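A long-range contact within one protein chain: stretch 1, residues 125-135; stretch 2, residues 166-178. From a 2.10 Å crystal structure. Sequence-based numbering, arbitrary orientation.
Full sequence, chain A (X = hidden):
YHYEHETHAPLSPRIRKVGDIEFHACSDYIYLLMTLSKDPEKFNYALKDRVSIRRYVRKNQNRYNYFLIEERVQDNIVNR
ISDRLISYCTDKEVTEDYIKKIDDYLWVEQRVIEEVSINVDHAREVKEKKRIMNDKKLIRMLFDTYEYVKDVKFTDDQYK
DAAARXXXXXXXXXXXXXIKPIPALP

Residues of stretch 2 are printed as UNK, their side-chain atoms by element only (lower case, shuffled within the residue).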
# COMPACT_ATOMS: atom_id res chain seq x y z
N GLU A 125 15.96 -12.38 13.46
CA GLU A 125 16.15 -11.20 14.28
C GLU A 125 15.28 -10.02 13.86
O GLU A 125 15.04 -9.81 12.67
CB GLU A 125 17.62 -10.76 14.20
CG GLU A 125 18.66 -11.88 14.28
CD GLU A 125 18.81 -12.47 15.67
OE1 GLU A 125 18.89 -11.68 16.65
OE2 GLU A 125 18.87 -13.71 15.79
N VAL A 126 14.82 -9.24 14.83
CA VAL A 126 14.00 -8.07 14.54
C VAL A 126 14.83 -7.07 13.74
O VAL A 126 14.29 -6.29 12.95
CB VAL A 126 13.50 -7.40 15.84
CG1 VAL A 126 12.85 -6.08 15.55
CG2 VAL A 126 12.50 -8.30 16.52
N LYS A 127 16.14 -7.10 13.95
CA LYS A 127 17.04 -6.20 13.25
C LYS A 127 17.08 -6.51 11.77
O LYS A 127 17.14 -5.60 10.95
CB LYS A 127 18.46 -6.31 13.80
CG LYS A 127 19.41 -5.31 13.18
CD LYS A 127 20.83 -5.59 13.58
CE LYS A 127 21.77 -4.62 12.91
NZ LYS A 127 23.19 -5.01 13.12
N GLU A 128 17.08 -7.79 11.44
CA GLU A 128 17.12 -8.24 10.05
C GLU A 128 15.73 -7.93 9.42
O GLU A 128 15.65 -7.51 8.27
CB GLU A 128 17.48 -9.73 10.01
CG GLU A 128 17.46 -10.40 8.63
CD GLU A 128 18.42 -9.78 7.64
OE1 GLU A 128 19.06 -8.76 7.97
OE2 GLU A 128 18.51 -10.31 6.50
N LYS A 129 14.66 -8.11 10.19
CA LYS A 129 13.33 -7.81 9.70
C LYS A 129 13.27 -6.34 9.28
O LYS A 129 12.74 -6.00 8.22
CB LYS A 129 12.27 -8.08 10.77
CG LYS A 129 12.10 -9.52 11.13
CD LYS A 129 10.94 -9.66 12.07
CE LYS A 129 10.83 -11.09 12.60
NZ LYS A 129 10.57 -12.12 11.55
N LYS A 130 13.86 -5.48 10.09
CA LYS A 130 13.86 -4.06 9.78
C LYS A 130 14.72 -3.77 8.55
O LYS A 130 14.31 -3.00 7.66
CB LYS A 130 14.35 -3.23 10.99
CG LYS A 130 14.51 -1.74 10.70
CD LYS A 130 14.91 -0.94 11.95
CE LYS A 130 14.89 0.58 11.65
NZ LYS A 130 14.88 1.45 12.88
N ARG A 131 15.90 -4.39 8.48
CA ARG A 131 16.76 -4.18 7.32
C ARG A 131 15.96 -4.57 6.03
O ARG A 131 15.97 -3.84 5.02
CB ARG A 131 17.99 -5.06 7.40
CG ARG A 131 18.93 -4.80 6.24
CD ARG A 131 20.00 -5.87 6.16
NE ARG A 131 19.49 -7.15 5.66
CZ ARG A 131 19.05 -7.35 4.41
NH1 ARG A 131 19.06 -6.37 3.52
NH2 ARG A 131 18.58 -8.54 4.07
N ILE A 132 15.27 -5.71 6.08
CA ILE A 132 14.51 -6.17 4.93
C ILE A 132 13.44 -5.16 4.53
O ILE A 132 13.32 -4.83 3.36
CB ILE A 132 13.89 -7.58 5.18
CG1 ILE A 132 15.01 -8.62 5.28
CG2 ILE A 132 12.97 -8.00 4.00
CD1 ILE A 132 14.57 -9.99 5.81
N MET A 133 12.70 -4.63 5.50
CA MET A 133 11.65 -3.64 5.23
C MET A 133 12.20 -2.43 4.46
O MET A 133 11.49 -1.82 3.64
CB MET A 133 11.03 -3.14 6.53
CG MET A 133 10.24 -4.18 7.27
SD MET A 133 9.48 -3.49 8.75
CE MET A 133 8.47 -4.83 9.28
N ASN A 134 13.46 -2.12 4.72
CA ASN A 134 14.12 -0.98 4.09
C ASN A 134 15.02 -1.38 2.92
O ASN A 134 15.66 -0.52 2.33
CB ASN A 134 14.99 -0.22 5.15
CG ASN A 134 14.14 0.46 6.23
OD1 ASN A 134 13.30 1.27 5.93
ND2 ASN A 134 14.39 0.14 7.50
N ASP A 135 15.06 -2.67 2.57
CA ASP A 135 15.96 -3.09 1.49
C ASP A 135 15.54 -2.59 0.10
O ASP A 135 14.81 -3.28 -0.62
CB ASP A 135 16.10 -4.63 1.49
CG ASP A 135 17.32 -5.10 0.68
OD1 ASP A 135 17.72 -4.41 -0.27
OD2 ASP A 135 17.86 -6.18 1.01
N UNK A 166 6.34 1.76 0.45
CA UNK A 166 6.41 0.35 0.73
C UNK A 166 7.12 0.12 2.08
O UNK A 166 6.62 -0.60 2.97
c UNK A 166 6.19 -0.42 -1.61
c UNK A 166 7.15 -0.32 -0.42
c UNK A 166 6.87 -0.97 -2.86
c UNK A 166 7.73 -1.68 0.00
N UNK A 167 8.29 0.74 2.24
CA UNK A 167 9.04 0.60 3.48
C UNK A 167 8.19 1.17 4.61
O UNK A 167 8.06 0.55 5.67
c UNK A 167 10.39 1.32 3.38
o UNK A 167 11.27 0.62 2.52
N UNK A 168 7.56 2.32 4.37
CA UNK A 168 6.71 2.93 5.39
C UNK A 168 5.56 2.04 5.77
O UNK A 168 5.25 1.87 6.95
c UNK A 168 6.13 4.27 4.95
c UNK A 168 5.34 4.90 6.09
n UNK A 168 5.26 7.29 6.11
c UNK A 168 4.67 6.17 5.70
o UNK A 168 3.65 6.17 5.02
N UNK A 169 4.89 1.50 4.75
CA UNK A 169 3.75 0.62 4.98
C UNK A 169 4.16 -0.60 5.85
O UNK A 169 3.46 -0.97 6.78
c UNK A 169 3.19 0.12 3.63
c UNK A 169 1.12 -3.03 4.26
c UNK A 169 2.01 -0.82 3.77
c UNK A 169 -0.20 -2.56 4.03
c UNK A 169 2.21 -2.15 4.13
c UNK A 169 0.71 -0.37 3.55
c UNK A 169 -0.40 -1.23 3.67
N UNK A 170 5.27 -1.24 5.52
CA UNK A 170 5.69 -2.41 6.27
C UNK A 170 5.94 -2.06 7.76
O UNK A 170 5.43 -2.72 8.67
c UNK A 170 6.60 -3.65 4.27
c UNK A 170 5.83 -4.94 4.45
c UNK A 170 7.86 -3.91 3.51
c UNK A 170 6.94 -3.00 5.62
N UNK A 171 6.71 -1.01 8.01
CA UNK A 171 6.99 -0.62 9.39
C UNK A 171 5.70 -0.36 10.17
O UNK A 171 5.55 -0.83 11.27
c UNK A 171 9.30 0.23 8.93
c UNK A 171 7.92 0.63 9.43
c UNK A 171 10.17 1.41 8.52
c UNK A 171 8.04 1.15 10.88
N UNK A 172 4.76 0.35 9.56
CA UNK A 172 3.49 0.65 10.19
C UNK A 172 2.56 -0.52 10.38
O UNK A 172 1.82 -0.57 11.35
c UNK A 172 2.67 1.64 9.36
o UNK A 172 4.09 3.23 10.29
c UNK A 172 3.16 3.02 9.48
o UNK A 172 2.62 3.88 8.77
N UNK A 173 2.59 -1.46 9.44
CA UNK A 173 1.61 -2.53 9.49
C UNK A 173 2.00 -3.92 9.98
O UNK A 173 1.21 -4.55 10.67
c UNK A 173 -0.17 -3.70 8.08
c UNK A 173 0.93 -2.63 8.08
c UNK A 173 0.35 -1.24 7.70
N UNK A 174 3.19 -4.38 9.63
CA UNK A 174 3.65 -5.69 10.05
C UNK A 174 3.60 -5.76 11.58
O UNK A 174 4.04 -4.82 12.25
c UNK A 174 5.11 -5.95 9.60
c UNK A 174 5.60 -7.30 10.16
c UNK A 174 5.18 -5.97 8.07
N UNK A 175 3.06 -6.85 12.11
CA UNK A 175 2.94 -7.05 13.55
C UNK A 175 3.28 -8.48 13.95
O UNK A 175 3.20 -8.84 15.13
c UNK A 175 0.51 -7.80 13.65
o UNK A 175 0.88 -8.71 12.89
o UNK A 175 -0.66 -7.73 14.09
c UNK A 175 1.52 -6.73 14.04
N UNK A 176 3.70 -9.30 12.98
CA UNK A 176 4.00 -10.70 13.24
C UNK A 176 5.15 -10.96 14.23
O UNK A 176 5.19 -12.00 14.85
c UNK A 176 4.32 -11.43 11.93
o UNK A 176 5.54 -10.94 11.38
N UNK A 177 6.08 -10.03 14.35
CA UNK A 177 7.21 -10.23 15.25
C UNK A 177 6.98 -9.61 16.65
O UNK A 177 7.82 -9.72 17.52
c UNK A 177 7.48 -6.14 13.32
c UNK A 177 7.81 -5.31 14.38
o UNK A 177 7.53 -3.97 14.24
c UNK A 177 7.72 -7.52 13.40
c UNK A 177 8.31 -8.10 14.53
c UNK A 177 8.45 -9.60 14.63
c UNK A 177 8.66 -7.26 15.60
c UNK A 177 8.41 -5.86 15.54
N UNK A 178 5.83 -8.96 16.84
CA UNK A 178 5.50 -8.28 18.10
C UNK A 178 5.02 -9.15 19.27
O UNK A 178 4.17 -10.01 19.09
c UNK A 178 4.10 -4.93 16.64
c UNK A 178 3.82 -6.68 19.16
c UNK A 178 4.42 -7.17 17.84
c UNK A 178 5.06 -6.00 17.08
O HOH W 1 7.62 -12.05 12.41

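Position 166 carries four carbons, forked at the first, with one arm two carbons long; this is Ile-166, buried but barely touching stretch 1. At 167 a single carbon bears one oxygen, which lies 2.7 Å from Met-133 O: a serine. Ser-167 OG donates a hydrogen bond to that carbonyl near the end of helix 126-133, and its CA also approaches Met-133 O, at 3.4 Å.

Position 168 has three carbons, the third holding an oxygen and a nitrogen, and its CA-to-CB bond points away from stretch 1; it is Gln-168. One carbon leading to a six-carbon ring without a hydroxyl identifies 169 as Phe-169, buried and out of reach.

At 170 four carbons fork at the second, the pattern of leucine. Leu-170 points toward stretch 1, its CB 3.9 Å from Met-133 CG. Position 171 again has four carbons, but they fork at the first and one arm is two carbons long, so it is Ile-171. With chi1 m and chi2 t, its longer arm brings CG1 to 3.7 Å from Met-133 SD and CD1 to 4.1 Å from Asn-134 OD1.

Two carbons, the second with two oxygens, make 172 an aspartate; Asp-172 points away and is bonded elsewhere in the structure. Position 173 has one carbon carrying two more, hence Val-173, which makes no contact. The same three carbons recur at 174, now directed toward stretch 1: Val-174, whose CB lies 3.6 Å from Met-133 CE. It is the first residue to leave helical geometry.

The side chain at 175, two carbons ending in two oxygens, is Asp-175, pointing away at the start of a type I turn. Position 176 has one carbon and one oxygen; Ser-176 OG accepts from a water (2.6 Å from OG to the water O) that in turn accepts from Lys-129 NZ (3.1 Å from NZ to the water O). At 177 a six-membered ring bears an oxygen, giving Tyr-177. Its CB meets Lys-129 CE at 3.5 Å and its CD1 meets Val-126 CG2 at 4.1 Å. Four carbons forked at the first, one arm longer, mark 178 as Ile-178, facing away.

The two helices run roughly antiparallel, at 148°, with axes 9.9 Å apart. Met-133 is the centrepiece: its extended side chain lies among Leu-170, Ile-171 and Val-174, while its carbonyl is held by Ser-167. Beyond the second helix, the turn brings Tyr-177 against Val-126 and Lys-129, extending the apolar contact toward the start of helix 126-133.

Stretch 2 166-178: ISQFLIDVVDSYI
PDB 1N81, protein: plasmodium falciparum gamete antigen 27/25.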